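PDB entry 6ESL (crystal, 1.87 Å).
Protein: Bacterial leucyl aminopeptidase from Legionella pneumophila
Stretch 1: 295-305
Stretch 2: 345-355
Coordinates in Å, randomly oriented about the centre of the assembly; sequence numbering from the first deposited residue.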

# COMPACT_ATOMS: atom_id res chain seq x y z
N PRO B 295 13.60 5.12 -16.55
CA PRO B 295 13.42 3.68 -16.38
C PRO B 295 12.51 3.25 -15.24
O PRO B 295 12.50 2.09 -14.89
CB PRO B 295 14.85 3.24 -16.14
CG PRO B 295 15.41 4.36 -15.22
CD PRO B 295 14.75 5.62 -15.74
N THR B 296 11.78 4.19 -14.60
CA THR B 296 10.83 3.93 -13.57
C THR B 296 9.93 2.72 -13.86
O THR B 296 9.43 2.56 -15.01
CB THR B 296 9.94 5.19 -13.40
OG1 THR B 296 10.73 6.34 -13.02
CG2 THR B 296 8.83 4.98 -12.33
N MET B 297 9.71 1.91 -12.85
CA MET B 297 8.78 0.81 -12.90
C MET B 297 7.63 1.13 -11.94
O MET B 297 7.84 1.70 -10.92
CB MET B 297 9.48 -0.54 -12.56
CG MET B 297 10.58 -0.89 -13.61
SD MET B 297 11.70 -2.20 -13.00
CE MET B 297 10.66 -3.57 -13.38
N TRP B 298 6.42 0.73 -12.31
CA TRP B 298 5.18 1.14 -11.65
C TRP B 298 4.57 -0.03 -10.90
O TRP B 298 4.43 -1.10 -11.45
CB TRP B 298 4.23 1.72 -12.71
CG TRP B 298 4.73 3.00 -13.25
CD1 TRP B 298 5.65 3.15 -14.31
CD2 TRP B 298 4.38 4.34 -12.84
NE1 TRP B 298 5.86 4.48 -14.52
CE2 TRP B 298 5.08 5.23 -13.68
CE3 TRP B 298 3.49 4.87 -11.92
CZ2 TRP B 298 4.99 6.59 -13.57
CZ3 TRP B 298 3.35 6.28 -11.85
CH2 TRP B 298 4.09 7.10 -12.67
N VAL B 299 4.16 0.19 -9.65
CA VAL B 299 3.49 -0.80 -8.87
C VAL B 299 2.05 -0.38 -8.79
O VAL B 299 1.74 0.77 -8.32
CB VAL B 299 4.17 -0.92 -7.46
CG1 VAL B 299 3.43 -1.87 -6.53
CG2 VAL B 299 5.57 -1.50 -7.60
N PHE B 300 1.15 -1.27 -9.22
CA PHE B 300 -0.27 -1.02 -9.23
C PHE B 300 -0.90 -1.35 -7.87
O PHE B 300 -0.66 -2.36 -7.28
CB PHE B 300 -1.01 -1.64 -10.42
CG PHE B 300 -0.85 -0.81 -11.63
CD1 PHE B 300 0.42 -0.67 -12.23
CD2 PHE B 300 -1.83 0.06 -12.05
CE1 PHE B 300 0.66 0.24 -13.29
CE2 PHE B 300 -1.61 0.99 -13.11
CZ PHE B 300 -0.40 1.01 -13.77
N THR B 301 -1.59 -0.35 -7.34
CA THR B 301 -2.19 -0.43 -6.02
C THR B 301 -3.66 -0.86 -5.94
O THR B 301 -4.18 -1.03 -4.83
CB THR B 301 -1.98 0.91 -5.28
OG1 THR B 301 -2.72 1.94 -5.94
CG2 THR B 301 -0.50 1.28 -5.30
N ASP B 302 -4.33 -1.03 -7.08
CA ASP B 302 -5.73 -1.48 -7.05
C ASP B 302 -5.74 -2.99 -7.41
O ASP B 302 -5.02 -3.43 -8.33
CB ASP B 302 -6.73 -0.60 -7.76
CG ASP B 302 -6.56 -0.60 -9.22
OD1 ASP B 302 -5.49 -1.05 -9.70
OD2 ASP B 302 -7.50 -0.14 -9.90
N TYR B 303 -6.54 -3.74 -6.66
CA TYR B 303 -6.74 -5.20 -6.77
C TYR B 303 -5.48 -6.01 -6.53
O TYR B 303 -5.28 -7.08 -7.12
CB TYR B 303 -7.42 -5.55 -8.10
CG TYR B 303 -8.68 -4.72 -8.22
CD1 TYR B 303 -9.87 -5.11 -7.58
CD2 TYR B 303 -8.71 -3.51 -8.93
CE1 TYR B 303 -11.00 -4.33 -7.67
CE2 TYR B 303 -9.87 -2.77 -9.03
CZ TYR B 303 -11.00 -3.17 -8.38
OH TYR B 303 -12.12 -2.38 -8.52
N THR B 304 -4.68 -5.52 -5.60
CA THR B 304 -3.42 -6.17 -5.30
C THR B 304 -3.20 -6.16 -3.74
O THR B 304 -3.75 -5.33 -3.07
CB THR B 304 -2.23 -5.42 -5.88
OG1 THR B 304 -2.22 -4.05 -5.51
CG2 THR B 304 -2.19 -5.50 -7.46
N ASP B 305 -2.34 -7.03 -3.29
CA ASP B 305 -1.98 -7.18 -1.90
C ASP B 305 -1.01 -6.10 -1.56
O ASP B 305 0.02 -5.93 -2.18
CB ASP B 305 -1.37 -8.54 -1.64
CG ASP B 305 -1.00 -8.75 -0.18
OD1 ASP B 305 -1.95 -8.94 0.59
OD2 ASP B 305 0.23 -8.72 0.19
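Stretch 2, residues 345-355: PAAFPCETSFA

Two chain segments far apart in sequence often meet by a short antiparallel pairing of backbones, with aromatic side chains filling the hollows that the pairing leaves, and this leucyl aminopeptidase offers a compact example. Stretch 2 runs antiparallel to the strand 297-300, so that Cys350 lies beside Trp298 and Pro349 beside Val299, while Pro345 reaches Asp305 at the other end. Trp298 and Cys350 form the hydrogen-bonded pair: Trp298 N donates to Cys350 O at 3.0 Å, and Cys350 N to Trp298 O at 2.7 Å. Pro349 has no amide hydrogen, but it occupies a non-hydrogen-bonded position, where none is needed; its CA approaches Val299 CA to 4.4 Å and Trp298 O to 3.1 Å, the latter a CA-H...O contact. One step on, Phe300 N donates to Phe348 O at 2.9 Å. A water then continues the ladder, giving a hydrogen bond to Phe300 O (2.8 Å) and accepting one from Phe348 N (2.9 Å), where the backbones do not bond directly. Beyond it, direct pairing resumes as Asp305 N donates to Ala346 O at 2.8 Å.

Shape matching is densest around two rings of stretch 1, those of Trp298 and Phe300. Past Cys350 the chain bends over one face of the Trp298 indole, and Ser353 CB settles 3.5 Å from the centroid of the Trp298 six-membered ring, almost along its normal. The Phe300 ring wedges into a hollow: Phe348 covers one face, the ring centroids of Phe300 and Phe348 lying 5.2 Å apart with planes inclined at 32°, while Phe300 CE1 meets Cys350 CB at 3.4 Å and the ring edge abuts Thr352 O, also 3.4 Å from Phe300 CE1. Smaller bumps finish the fit, with Thr304 CG2 packing 4.0 Å from Ala347 CA and Asp305 CB resting 3.8 Å from Pro345 CA.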

# COMPACT_ATOMS: atom_id res chain seq x y z
N PRO B 345 -2.49 -13.48 -2.05
CA PRO B 345 -1.67 -12.28 -2.23
C PRO B 345 -1.09 -12.17 -3.67
O PRO B 345 -0.52 -13.12 -4.15
CB PRO B 345 -0.57 -12.47 -1.18
CG PRO B 345 -1.24 -13.24 -0.07
CD PRO B 345 -1.98 -14.26 -0.91
N ALA B 346 -1.34 -11.04 -4.34
CA ALA B 346 -1.03 -10.85 -5.73
C ALA B 346 -0.59 -9.45 -5.99
O ALA B 346 -1.07 -8.49 -5.34
CB ALA B 346 -2.23 -11.21 -6.60
N ALA B 347 0.34 -9.30 -6.90
CA ALA B 347 0.93 -7.97 -7.16
C ALA B 347 1.15 -7.83 -8.67
O ALA B 347 1.27 -8.86 -9.37
CB ALA B 347 2.23 -7.82 -6.44
N PHE B 348 1.25 -6.56 -9.10
CA PHE B 348 1.24 -6.19 -10.51
C PHE B 348 2.20 -4.98 -10.72
O PHE B 348 1.81 -3.80 -10.57
CB PHE B 348 -0.17 -5.90 -11.00
CG PHE B 348 -0.27 -5.45 -12.42
CD1 PHE B 348 0.60 -5.88 -13.40
CD2 PHE B 348 -1.26 -4.58 -12.82
CE1 PHE B 348 0.50 -5.37 -14.72
CE2 PHE B 348 -1.39 -4.11 -14.14
CZ PHE B 348 -0.53 -4.56 -15.11
N PRO B 349 3.46 -5.27 -11.11
CA PRO B 349 4.30 -4.21 -11.58
C PRO B 349 4.11 -4.00 -13.09
O PRO B 349 3.81 -4.98 -13.79
CB PRO B 349 5.68 -4.76 -11.33
CG PRO B 349 5.52 -6.27 -11.52
CD PRO B 349 4.09 -6.60 -11.24
N CYS B 350 4.27 -2.76 -13.58
CA CYS B 350 3.95 -2.44 -14.96
C CYS B 350 4.80 -1.35 -15.53
O CYS B 350 5.49 -0.62 -14.84
CB CYS B 350 2.40 -2.12 -15.09
SG CYS B 350 1.70 -1.89 -16.73
N GLU B 351 4.86 -1.36 -16.84
CA GLU B 351 5.78 -0.54 -17.62
C GLU B 351 5.54 0.96 -17.54
O GLU B 351 6.50 1.75 -17.69
CB GLU B 351 5.73 -0.94 -19.11
CG GLU B 351 4.32 -0.71 -19.73
CD GLU B 351 4.12 -1.19 -21.17
OE1 GLU B 351 4.88 -2.06 -21.58
OE2 GLU B 351 3.19 -0.66 -21.83
N THR B 352 4.30 1.37 -17.32
CA THR B 352 3.94 2.76 -17.22
C THR B 352 2.86 2.94 -16.16
O THR B 352 2.22 2.00 -15.70
CB THR B 352 3.31 3.34 -18.52
OG1 THR B 352 2.11 2.64 -18.80
CG2 THR B 352 4.18 3.13 -19.74
N SER B 353 2.58 4.18 -15.85
CA SER B 353 1.34 4.47 -15.13
C SER B 353 0.15 4.21 -16.04
O SER B 353 0.26 4.11 -17.28
CB SER B 353 1.30 5.96 -14.69
OG SER B 353 1.10 6.79 -15.88
N PHE B 354 -1.00 4.22 -15.43
CA PHE B 354 -2.29 4.14 -16.14
C PHE B 354 -2.54 5.33 -17.06
O PHE B 354 -2.86 5.16 -18.25
CB PHE B 354 -3.47 3.99 -15.17
CG PHE B 354 -4.79 3.89 -15.90
CD1 PHE B 354 -5.14 2.69 -16.58
CD2 PHE B 354 -5.65 5.02 -15.98
CE1 PHE B 354 -6.29 2.60 -17.30
CE2 PHE B 354 -6.84 4.93 -16.72
CZ PHE B 354 -7.15 3.72 -17.37
N ALA B 355 -2.27 6.50 -16.56
CA ALA B 355 -2.42 7.70 -17.31
C ALA B 355 -1.49 7.81 -18.53
O ALA B 355 -1.88 8.33 -19.48
CB ALA B 355 -2.24 8.89 -16.42
O HOH W 1 1.18 -4.48 -7.10